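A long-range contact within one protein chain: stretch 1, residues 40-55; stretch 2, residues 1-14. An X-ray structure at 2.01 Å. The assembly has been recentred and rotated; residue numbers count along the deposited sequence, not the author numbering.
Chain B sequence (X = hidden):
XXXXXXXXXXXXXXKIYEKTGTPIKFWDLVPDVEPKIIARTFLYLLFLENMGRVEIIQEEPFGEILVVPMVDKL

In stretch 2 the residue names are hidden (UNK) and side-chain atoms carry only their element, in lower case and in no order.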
# COMPACT_ATOMS: atom_id res chain seq x y z
N ARG B 40 -11.23 22.26 -4.92
CA ARG B 40 -11.10 22.73 -6.30
C ARG B 40 -10.36 24.07 -6.38
O ARG B 40 -9.53 24.28 -7.27
CB ARG B 40 -12.48 22.83 -6.93
CG ARG B 40 -12.49 23.24 -8.39
CD ARG B 40 -13.92 23.42 -8.88
NE ARG B 40 -14.65 22.16 -8.95
CZ ARG B 40 -15.98 22.07 -9.01
NH1 ARG B 40 -16.70 23.19 -8.99
NH2 ARG B 40 -16.59 20.89 -9.08
N THR B 41 -10.65 24.99 -5.46
CA THR B 41 -9.93 26.26 -5.43
C THR B 41 -8.44 26.01 -5.21
O THR B 41 -7.59 26.56 -5.93
CB THR B 41 -10.48 27.16 -4.32
OG1 THR B 41 -11.91 27.24 -4.42
CG2 THR B 41 -9.87 28.58 -4.43
N PHE B 42 -8.11 25.17 -4.23
CA PHE B 42 -6.71 24.83 -3.96
C PHE B 42 -6.05 24.24 -5.20
O PHE B 42 -4.96 24.68 -5.61
CB PHE B 42 -6.67 23.86 -2.77
CG PHE B 42 -5.29 23.57 -2.25
CD1 PHE B 42 -4.35 24.59 -2.10
CD2 PHE B 42 -4.94 22.28 -1.86
CE1 PHE B 42 -3.08 24.32 -1.61
CE2 PHE B 42 -3.68 22.00 -1.35
CZ PHE B 42 -2.74 23.02 -1.22
N LEU B 43 -6.74 23.30 -5.86
CA LEU B 43 -6.20 22.65 -7.05
C LEU B 43 -5.93 23.65 -8.17
O LEU B 43 -4.86 23.64 -8.79
CB LEU B 43 -7.16 21.56 -7.53
CG LEU B 43 -6.71 20.66 -8.69
CD1 LEU B 43 -5.53 19.81 -8.28
CD2 LEU B 43 -7.88 19.76 -9.09
N TYR B 44 -6.91 24.52 -8.45
CA TYR B 44 -6.75 25.49 -9.52
C TYR B 44 -5.56 26.41 -9.25
O TYR B 44 -4.80 26.76 -10.17
CB TYR B 44 -8.05 26.28 -9.69
CG TYR B 44 -9.18 25.45 -10.29
CD1 TYR B 44 -8.96 24.13 -10.67
CD2 TYR B 44 -10.43 25.99 -10.49
CE1 TYR B 44 -9.97 23.37 -11.23
CE2 TYR B 44 -11.45 25.24 -11.04
CZ TYR B 44 -11.22 23.93 -11.41
OH TYR B 44 -12.23 23.17 -11.96
N LEU B 45 -5.35 26.79 -7.98
CA LEU B 45 -4.17 27.55 -7.63
C LEU B 45 -2.90 26.74 -7.87
O LEU B 45 -1.91 27.26 -8.41
CB LEU B 45 -4.27 28.03 -6.18
CG LEU B 45 -5.35 29.09 -5.96
CD1 LEU B 45 -5.61 29.26 -4.48
CD2 LEU B 45 -4.98 30.44 -6.63
N LEU B 46 -2.91 25.45 -7.54
CA LEU B 46 -1.72 24.64 -7.79
C LEU B 46 -1.45 24.51 -9.28
O LEU B 46 -0.29 24.49 -9.70
CB LEU B 46 -1.83 23.27 -7.13
CG LEU B 46 -1.90 23.42 -5.61
CD1 LEU B 46 -2.64 22.23 -5.00
CD2 LEU B 46 -0.51 23.58 -5.02
N PHE B 47 -2.51 24.40 -10.09
CA PHE B 47 -2.35 24.46 -11.54
C PHE B 47 -1.68 25.77 -11.96
O PHE B 47 -0.72 25.78 -12.75
CB PHE B 47 -3.71 24.32 -12.24
CG PHE B 47 -4.30 22.92 -12.19
CD1 PHE B 47 -3.59 21.85 -11.65
CD2 PHE B 47 -5.58 22.68 -12.68
CE1 PHE B 47 -4.14 20.57 -11.61
CE2 PHE B 47 -6.14 21.41 -12.64
CZ PHE B 47 -5.42 20.36 -12.11
N LEU B 48 -2.18 26.89 -11.44
CA LEU B 48 -1.60 28.18 -11.80
C LEU B 48 -0.16 28.29 -11.32
O LEU B 48 0.68 28.89 -11.99
CB LEU B 48 -2.46 29.32 -11.23
CG LEU B 48 -3.77 29.59 -12.00
CD1 LEU B 48 -4.70 30.47 -11.19
CD2 LEU B 48 -3.52 30.22 -13.37
N GLU B 49 0.15 27.70 -10.17
CA GLU B 49 1.52 27.81 -9.68
C GLU B 49 2.47 26.95 -10.50
O GLU B 49 3.61 27.36 -10.76
CB GLU B 49 1.60 27.44 -8.21
CG GLU B 49 3.00 27.64 -7.66
CD GLU B 49 3.07 27.49 -6.17
OE1 GLU B 49 2.49 26.51 -5.65
OE2 GLU B 49 3.70 28.36 -5.52
N ASN B 50 2.02 25.78 -10.95
CA ASN B 50 2.88 24.93 -11.76
C ASN B 50 3.19 25.57 -13.11
O ASN B 50 4.23 25.27 -13.71
CB ASN B 50 2.24 23.56 -11.96
CG ASN B 50 3.26 22.48 -12.25
OD1 ASN B 50 4.06 22.12 -11.38
ND2 ASN B 50 3.25 21.97 -13.47
N MET B 51 2.32 26.45 -13.59
CA MET B 51 2.55 27.20 -14.82
C MET B 51 3.28 28.52 -14.58
O MET B 51 3.48 29.28 -15.54
CB MET B 51 1.23 27.51 -15.53
CG MET B 51 0.41 26.30 -15.91
SD MET B 51 -1.20 26.81 -16.58
CE MET B 51 -2.06 27.40 -15.15
N GLY B 52 3.66 28.82 -13.34
CA GLY B 52 4.38 30.04 -13.06
C GLY B 52 3.55 31.30 -13.05
O GLY B 52 4.12 32.40 -13.07
N ARG B 53 2.21 31.20 -12.99
CA ARG B 53 1.37 32.40 -13.02
C ARG B 53 1.04 32.95 -11.64
O ARG B 53 0.73 34.15 -11.54
CB ARG B 53 0.08 32.13 -13.79
CG ARG B 53 0.32 31.59 -15.16
CD ARG B 53 -0.90 31.75 -16.05
NE ARG B 53 -0.61 31.24 -17.39
CZ ARG B 53 0.10 31.90 -18.31
NH1 ARG B 53 0.59 33.12 -18.04
NH2 ARG B 53 0.32 31.35 -19.51
N VAL B 54 1.09 32.13 -10.59
CA VAL B 54 0.97 32.61 -9.22
C VAL B 54 2.02 31.93 -8.37
O VAL B 54 2.58 30.89 -8.74
CB VAL B 54 -0.43 32.36 -8.60
CG1 VAL B 54 -1.53 32.87 -9.52
CG2 VAL B 54 -0.61 30.87 -8.27
N GLU B 55 2.28 32.51 -7.21
CA GLU B 55 3.10 31.92 -6.17
C GLU B 55 2.24 31.67 -4.94
O GLU B 55 1.49 32.56 -4.52
CB GLU B 55 4.27 32.83 -5.84
CG GLU B 55 4.84 32.67 -4.47
CD GLU B 55 6.31 33.06 -4.43
OE1 GLU B 55 7.04 32.52 -3.56
OE2 GLU B 55 6.72 33.88 -5.29
N UNK B 1 -12.28 22.76 -21.01
CA UNK B 1 -13.24 22.19 -20.07
C UNK B 1 -13.09 22.81 -18.68
O UNK B 1 -14.02 23.41 -18.15
c UNK B 1 -13.08 20.66 -20.01
c UNK B 1 -11.62 20.23 -20.02
o UNK B 1 -11.20 19.52 -19.07
o UNK B 1 -10.89 20.59 -20.97
N UNK B 2 -11.91 22.64 -18.08
CA UNK B 2 -11.57 23.33 -16.84
C UNK B 2 -10.71 24.56 -17.09
O UNK B 2 -10.61 25.43 -16.21
c UNK B 2 -11.71 21.15 -15.58
c UNK B 2 -8.35 22.75 -15.59
c UNK B 2 -10.88 22.39 -15.83
c UNK B 2 -9.47 22.01 -16.30
N UNK B 3 -10.08 24.67 -18.27
CA UNK B 3 -9.13 25.75 -18.50
C UNK B 3 -9.76 27.12 -18.28
O UNK B 3 -9.07 28.04 -17.83
o UNK B 3 -5.81 25.91 -21.54
c UNK B 3 -6.56 24.92 -21.32
o UNK B 3 -6.78 24.03 -22.18
c UNK B 3 -8.54 25.65 -19.90
c UNK B 3 -7.27 24.81 -19.98
N UNK B 4 -11.06 27.26 -18.54
CA UNK B 4 -11.67 28.58 -18.38
C UNK B 4 -11.88 28.93 -16.91
O UNK B 4 -11.80 30.11 -16.54
c UNK B 4 -14.16 27.90 -18.62
c UNK B 4 -16.68 27.69 -18.67
c UNK B 4 -12.97 28.67 -19.18
n UNK B 4 -17.95 27.96 -19.40
c UNK B 4 -15.45 28.26 -19.37
N UNK B 5 -12.13 27.94 -16.05
CA UNK B 5 -12.29 28.21 -14.63
C UNK B 5 -10.95 28.55 -13.98
O UNK B 5 -10.88 29.44 -13.11
o UNK B 5 -18.01 25.92 -16.24
c UNK B 5 -16.62 27.29 -14.88
c UNK B 5 -15.71 25.32 -15.93
c UNK B 5 -12.95 27.01 -13.93
c UNK B 5 -16.78 26.18 -15.68
c UNK B 5 -14.29 26.71 -14.53
c UNK B 5 -15.38 27.56 -14.31
c UNK B 5 -14.48 25.59 -15.36
N UNK B 6 -9.88 27.87 -14.39
CA UNK B 6 -8.55 28.21 -13.89
C UNK B 6 -8.18 29.63 -14.33
O UNK B 6 -7.70 30.44 -13.52
c UNK B 6 -7.54 27.16 -14.37
c UNK B 6 -6.14 27.57 -14.01
c UNK B 6 -7.88 25.81 -13.73
N UNK B 7 -8.43 29.97 -15.59
CA UNK B 7 -8.17 31.32 -16.08
C UNK B 7 -9.04 32.35 -15.37
O UNK B 7 -8.57 33.44 -15.02
o UNK B 7 -6.60 34.52 -18.48
o UNK B 7 -5.89 32.44 -18.16
c UNK B 7 -6.81 33.29 -18.28
c UNK B 7 -8.26 32.79 -18.17
c UNK B 7 -8.37 31.38 -17.59
N UNK B 8 -10.33 32.04 -15.16
CA UNK B 8 -11.19 32.95 -14.42
C UNK B 8 -10.61 33.25 -13.05
O UNK B 8 -10.58 34.41 -12.61
c UNK B 8 -12.61 32.37 -14.28
o UNK B 8 -15.49 31.62 -16.45
c UNK B 8 -13.55 32.68 -15.45
o UNK B 8 -15.31 31.56 -14.25
c UNK B 8 -14.88 31.90 -15.38
N UNK B 9 -10.13 32.22 -12.36
CA UNK B 9 -9.59 32.42 -11.02
C UNK B 9 -8.31 33.24 -11.08
O UNK B 9 -8.06 34.08 -10.20
c UNK B 9 -9.35 31.07 -10.36
c UNK B 9 -8.36 29.69 -8.54
c UNK B 9 -8.60 31.11 -9.03
c UNK B 9 -9.36 31.94 -7.99
N UNK B 10 -7.50 33.04 -12.12
CA UNK B 10 -6.30 33.85 -12.31
C UNK B 10 -6.65 35.33 -12.43
O UNK B 10 -6.06 36.18 -11.75
c UNK B 10 -3.36 34.43 -12.89
c UNK B 10 -5.55 33.37 -13.55
c UNK B 10 -1.97 35.52 -14.49
o UNK B 10 -0.81 36.20 -14.80
c UNK B 10 -4.30 34.15 -13.87
c UNK B 10 -2.88 35.24 -15.49
c UNK B 10 -4.03 34.55 -15.18
c UNK B 10 -2.20 35.12 -13.19
N UNK B 11 -7.63 35.66 -13.29
CA UNK B 11 -8.00 37.06 -13.51
C UNK B 11 -8.50 37.70 -12.22
O UNK B 11 -8.20 38.86 -11.93
c UNK B 11 -9.07 37.18 -14.60
n UNK B 11 -10.90 35.39 -18.08
c UNK B 11 -9.76 36.36 -18.29
c UNK B 11 -9.54 37.28 -17.09
c UNK B 11 -8.68 36.64 -15.99
N UNK B 12 -9.26 36.93 -11.42
CA UNK B 12 -9.71 37.42 -10.12
C UNK B 12 -8.52 37.74 -9.23
O UNK B 12 -8.46 38.79 -8.58
c UNK B 12 -10.64 36.38 -9.48
c UNK B 12 -11.98 36.37 -10.21
c UNK B 12 -10.80 36.68 -7.99
N UNK B 13 -7.55 36.82 -9.17
CA UNK B 13 -6.35 37.02 -8.35
C UNK B 13 -5.59 38.27 -8.79
O UNK B 13 -5.20 39.10 -7.96
c UNK B 13 -4.07 36.08 -7.80
c UNK B 13 -5.45 35.77 -8.40
c UNK B 13 -6.11 34.61 -7.64
N UNK B 14 -5.39 38.42 -10.10
CA UNK B 14 -4.66 39.56 -10.64
C UNK B 14 -5.39 40.88 -10.37
O UNK B 14 -4.78 41.86 -9.92
n UNK B 14 -2.89 40.92 -16.63
c UNK B 14 -2.91 41.22 -15.17
c UNK B 14 -3.53 40.08 -14.36
c UNK B 14 -4.45 39.34 -12.14
c UNK B 14 -3.67 40.43 -12.88

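Position 1 has two side-chain carbons, the second bearing two oxygens: a short carboxylate, Asp1. It is poorly ordered and out of reach of stretch 1, so its charge lies in the open. Position 2 carries four carbons, forked at the first with one arm two carbons long, which defines Ile2. Its CD1 lies 3.9 Å from Phe47 CE2, an apolar tip meeting an aromatic ring.

Position 3, three carbons ending in two oxygens, is Glu3; position 4, four carbons in a row ending in nitrogen, is Lys4. Both are exposed and touch nothing on stretch 1, as suits charged groups. Position 5 has one carbon, then a six-carbon ring bearing an oxygen: Tyr5. Its CB packs 3.7 Å from Tyr44 CE2, while the end of the side chain leads away.

Position 6 has three carbons, one carrying the other two, and is buried: Val6. This compact fork serves several neighbours. Val6 CG2 sits over one face of the Tyr44 ring, 3.9 Å from its centroid, in a CH-pi contact, and also meets the edge of Phe47, 4.0 Å from its CD2; Val6 CG1 lies 3.7 Å from Leu48 CG.

Positions 7 and 8 each show three carbons, the third with two oxygens: Glu7 and Glu8. Neither makes a close contact with stretch 1. Position 9 has four carbons forked at the second, hence Leu9. The longer stem carries its CD2 to 3.6 Å from Tyr44 CB and 4.0 Å from Leu45 CD2.

Position 10 again has one carbon and a six-carbon ring with an oxygen: Tyr10. Its flat ring offers a face to Arg53, whose CB stands 4.2 Å from the centroid in a second CH-pi contact, and Leu48 CD2 packs 3.8 Å from Tyr10 CB.

Position 11, four carbons in a row to a nitrogen, is exposed Lys11. Position 12, a three-carbon fork, is Val12, which faces no part of stretch 1 and touches a crystal neighbour. Position 13 has the same fork but is buried: Val13, whose CG1 lies 4.4 Å from Val54 CG1. Position 14, another four-carbon chain ending in nitrogen, is exposed Lys14.

The two helices cross at 82°, their axes approaching to 9.6 Å, with Tyr44 and Val6 nearest in register. No hydrogen bond links the stretches; apolar packing and two CH-pi contacts bury 639 Å². Beyond the first helix, Gly52 turns the chain with positive phi in a Schellman motif, and the following Arg53 and Val54 extend the contact along Tyr10.

Stretch 2, residues 1-14: DIEKYVEELYKVVK
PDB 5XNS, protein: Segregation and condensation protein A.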